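Local coordinates for uridylate-specific endoribonuclease nsp11 (Prrsv 16244b, PDB 5EYI), which probably cleaves the 5'-polyuridines made during replication of viral RNA, and so helps to keep host double-stranded RNA sensors from being activated, at residues 62-74 with 79-91. The protein carries 1 engineered substitution. Numbering follows the deposited sequence.
Sequences YSRACIGAGYMVG and LGTPGVVSYYLTK
Arg64 and Leu89 form a hydrogen-bonded antiparallel pair, Arg64 N to Leu89 O and Leu89 N to Arg64 O both 2.9 Å. Farther on the pairing is interrupted by a beta bulge: Ser86 and Tyr87 together face Cys66, which takes the N-H of Ser86 on its carbonyl oxygen and gives its own N-H to Tyr87 O. Gly68 N to Val84 O closes the backbone pairing beside the type II turn Thr81-Val84. At the other end a water joins Tyr62 O to Lys91 N.

Side-chain hydroxyls add to this. Ser63 OG and Thr90 OG1 lie 2.7 Å apart in a hydrogen bond. With its OG beside its own backbone N (chi1 -54°), Ser86 is turned to donate to a lone pair of Ala69 O, OG to O 2.6 Å, pinning the bend between strands 64-67 and 71-73 to the bulge. A second water links Gly70 O and Tyr87 OH.

Apolar contacts occupy both faces. Cys66 CB sits over one face of the Tyr87 ring, 3.9 Å from its centroid, while Cys66 SG lies obliquely to that ring and touches Leu89 CG. Tyr71 CB meets the same ring at its edge, where the carbonyl oxygen of Gly70 also lies near the ring plane. On the face of Ala65 and Ile67, Ala65 CB packs 3.5 Å from Tyr88 CE2, and Val85 CG2 touches both Ala65 CB and Ile67 CG1.

Tyr71 CD2 rests 3.8 Å from Ser86 CB, and its hydroxyl bonds a 2-(2-methoxyethoxy)ethanol, probably from the crystallisation liquor, in a pocket shared with Ser5. The guanidinium group of Arg64 reaches beyond the strand pair, to a salt bridge with Glu102 and a hydrogen bond with Leu100 O. In this N-terminal domain, strand 85-93 runs between 64-67 and 51-55, Leu79 packs on helix 109-112, and strand 71-73 leaves to join 6-7 and 76-78 in a separate sheet.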
# COMPACT_ATOMS: atom_id res chain seq x y z
N TYR A 62 29.13 -2.48 14.49
CA TYR A 62 27.81 -2.92 14.12
C TYR A 62 26.78 -2.51 15.17
O TYR A 62 25.62 -2.92 15.08
CB TYR A 62 27.79 -4.45 13.96
CG TYR A 62 28.63 -5.03 12.83
CD1 TYR A 62 28.89 -4.31 11.65
CD2 TYR A 62 29.13 -6.33 12.93
CE1 TYR A 62 29.65 -4.87 10.62
CE2 TYR A 62 29.88 -6.90 11.91
CZ TYR A 62 30.14 -6.17 10.75
OH TYR A 62 30.88 -6.74 9.75
N SER A 63 27.19 -1.73 16.18
CA SER A 63 26.25 -1.07 17.07
C SER A 63 25.36 -0.17 16.23
O SER A 63 25.84 0.65 15.45
CB SER A 63 26.96 -0.22 18.13
OG SER A 63 27.63 -1.05 19.05
N ARG A 64 24.05 -0.36 16.38
CA ARG A 64 23.03 0.37 15.64
C ARG A 64 22.48 1.43 16.59
O ARG A 64 21.98 1.10 17.67
CB ARG A 64 21.93 -0.60 15.20
CG ARG A 64 20.60 0.00 14.77
CD ARG A 64 20.71 0.74 13.46
NE ARG A 64 21.05 -0.18 12.39
CZ ARG A 64 21.52 0.18 11.20
NH1 ARG A 64 21.67 1.47 10.90
NH2 ARG A 64 21.82 -0.74 10.30
N ALA A 65 22.58 2.70 16.17
CA ALA A 65 21.98 3.81 16.89
C ALA A 65 20.46 3.77 16.74
O ALA A 65 19.95 3.80 15.62
CB ALA A 65 22.52 5.13 16.35
N CYS A 66 19.74 3.69 17.85
CA CYS A 66 18.28 3.66 17.82
C CYS A 66 17.73 5.05 18.10
O CYS A 66 17.53 5.45 19.25
CB CYS A 66 17.76 2.62 18.80
SG CYS A 66 18.39 0.97 18.42
N ILE A 67 17.48 5.77 17.01
CA ILE A 67 17.20 7.21 17.04
C ILE A 67 15.71 7.48 17.22
O ILE A 67 14.89 6.99 16.45
CB ILE A 67 17.69 7.90 15.75
CG1 ILE A 67 19.21 7.68 15.57
CG2 ILE A 67 17.39 9.40 15.80
CD1 ILE A 67 19.74 7.96 14.18
N GLY A 68 15.37 8.29 18.22
CA GLY A 68 13.97 8.66 18.48
C GLY A 68 13.08 7.57 19.05
O GLY A 68 11.85 7.71 19.04
N ALA A 69 13.67 6.49 19.56
CA ALA A 69 12.91 5.36 20.04
C ALA A 69 12.50 5.61 21.48
O ALA A 69 13.24 6.22 22.25
CB ALA A 69 13.74 4.10 19.95
N GLY A 70 11.33 5.12 21.85
CA GLY A 70 10.97 5.04 23.26
C GLY A 70 11.98 4.14 23.95
O GLY A 70 12.61 3.29 23.31
N TYR A 71 12.16 4.34 25.25
CA TYR A 71 13.18 3.58 25.98
C TYR A 71 12.85 3.53 27.44
O TYR A 71 11.99 4.27 27.92
CB TYR A 71 14.57 4.19 25.76
CG TYR A 71 14.77 5.59 26.32
CD1 TYR A 71 15.35 5.78 27.57
CD2 TYR A 71 14.37 6.71 25.60
CE1 TYR A 71 15.53 7.06 28.09
CE2 TYR A 71 14.54 8.00 26.12
CZ TYR A 71 15.13 8.16 27.36
OH TYR A 71 15.31 9.41 27.88
N MET A 72 13.55 2.65 28.13
CA MET A 72 13.38 2.47 29.56
C MET A 72 14.70 2.65 30.31
O MET A 72 15.77 2.31 29.80
CB MET A 72 12.79 1.09 29.86
CG MET A 72 11.42 0.90 29.24
SD MET A 72 10.54 -0.58 29.76
CE MET A 72 10.30 -0.29 31.51
N VAL A 73 14.60 3.22 31.51
CA VAL A 73 15.68 3.22 32.48
C VAL A 73 15.04 2.68 33.74
O VAL A 73 14.18 3.33 34.33
CB VAL A 73 16.26 4.63 32.73
CG1 VAL A 73 17.39 4.56 33.75
CG2 VAL A 73 16.73 5.25 31.42
N GLY A 74 15.43 1.47 34.12
CA GLY A 74 14.75 0.78 35.20
C GLY A 74 13.31 0.52 34.78
O GLY A 74 13.06 0.23 33.60
N LEU A 79 9.70 8.76 26.49
CA LEU A 79 9.48 9.08 25.09
C LEU A 79 10.81 9.27 24.36
O LEU A 79 11.76 9.80 24.93
CB LEU A 79 8.65 10.36 24.94
CG LEU A 79 7.11 10.26 24.89
CD1 LEU A 79 6.54 9.00 25.52
CD2 LEU A 79 6.47 11.50 25.50
N GLY A 80 10.86 8.83 23.11
CA GLY A 80 11.96 9.15 22.24
C GLY A 80 11.88 10.61 21.82
O GLY A 80 10.79 11.20 21.75
N THR A 81 13.05 11.19 21.55
CA THR A 81 13.15 12.54 21.03
C THR A 81 13.64 12.41 19.59
O THR A 81 14.69 11.84 19.37
CB THR A 81 14.17 13.36 21.84
OG1 THR A 81 13.77 13.36 23.21
CG2 THR A 81 14.24 14.82 21.34
N PRO A 82 12.87 12.95 18.62
CA PRO A 82 13.29 12.89 17.21
C PRO A 82 14.74 13.35 17.01
O PRO A 82 15.15 14.37 17.56
CB PRO A 82 12.35 13.88 16.53
CG PRO A 82 11.15 13.93 17.39
CD PRO A 82 11.63 13.73 18.79
N GLY A 83 15.53 12.58 16.26
CA GLY A 83 16.91 12.93 15.98
C GLY A 83 17.92 12.74 17.09
O GLY A 83 19.10 13.01 16.88
N VAL A 84 17.49 12.27 18.27
CA VAL A 84 18.40 11.97 19.37
C VAL A 84 18.46 10.46 19.54
O VAL A 84 17.43 9.78 19.52
CB VAL A 84 17.93 12.60 20.69
CG1 VAL A 84 18.93 12.33 21.81
CG2 VAL A 84 17.69 14.11 20.53
N VAL A 85 19.67 9.93 19.75
CA VAL A 85 19.89 8.50 19.97
C VAL A 85 19.37 8.14 21.35
O VAL A 85 19.80 8.72 22.34
CB VAL A 85 21.39 8.13 19.89
CG1 VAL A 85 21.61 6.66 20.23
CG2 VAL A 85 21.96 8.46 18.51
N SER A 86 18.44 7.18 21.42
CA SER A 86 17.90 6.73 22.70
C SER A 86 18.83 5.71 23.35
O SER A 86 19.07 5.76 24.56
CB SER A 86 16.50 6.13 22.52
OG SER A 86 15.66 7.05 21.84
N TYR A 87 19.34 4.79 22.54
CA TYR A 87 20.30 3.76 22.96
C TYR A 87 20.91 3.14 21.71
O TYR A 87 20.41 3.36 20.61
CB TYR A 87 19.62 2.67 23.82
CG TYR A 87 18.38 2.08 23.17
CD1 TYR A 87 17.12 2.62 23.40
CD2 TYR A 87 18.47 1.01 22.28
CE1 TYR A 87 15.99 2.11 22.78
CE2 TYR A 87 17.33 0.50 21.65
CZ TYR A 87 16.10 1.06 21.91
OH TYR A 87 14.97 0.55 21.29
N TYR A 88 21.99 2.38 21.88
CA TYR A 88 22.59 1.57 20.82
C TYR A 88 22.23 0.12 21.07
O TYR A 88 22.12 -0.30 22.21
CB TYR A 88 24.11 1.70 20.80
CG TYR A 88 24.57 3.03 20.26
CD1 TYR A 88 24.67 4.13 21.10
CD2 TYR A 88 24.87 3.19 18.91
CE1 TYR A 88 25.06 5.36 20.61
CE2 TYR A 88 25.26 4.42 18.42
CZ TYR A 88 25.35 5.49 19.27
OH TYR A 88 25.73 6.71 18.78
N LEU A 89 22.06 -0.65 19.99
CA LEU A 89 21.88 -2.09 20.07
C LEU A 89 23.00 -2.80 19.34
O LEU A 89 23.35 -2.43 18.21
CB LEU A 89 20.54 -2.52 19.47
CG LEU A 89 19.28 -2.27 20.31
CD1 LEU A 89 18.08 -2.86 19.57
CD2 LEU A 89 19.38 -2.83 21.71
N THR A 90 23.54 -3.83 19.97
CA THR A 90 24.53 -4.68 19.33
C THR A 90 24.10 -6.13 19.51
O THR A 90 23.90 -6.58 20.62
CB THR A 90 25.94 -4.45 19.91
OG1 THR A 90 26.16 -3.04 20.04
CG2 THR A 90 27.00 -5.03 18.99
N LYS A 91 23.94 -6.84 18.40
CA LYS A 91 23.46 -8.22 18.42
C LYS A 91 24.61 -9.18 18.17
O LYS A 91 25.26 -9.12 17.12
CB LYS A 91 22.39 -8.40 17.34
CG LYS A 91 21.89 -9.83 17.18
CD LYS A 91 20.61 -9.84 16.37
CE LYS A 91 20.22 -11.24 15.93
NZ LYS A 91 18.83 -11.23 15.39
O HOH W 1 24.68 -5.47 16.06
O HOH W 2 12.57 0.94 22.13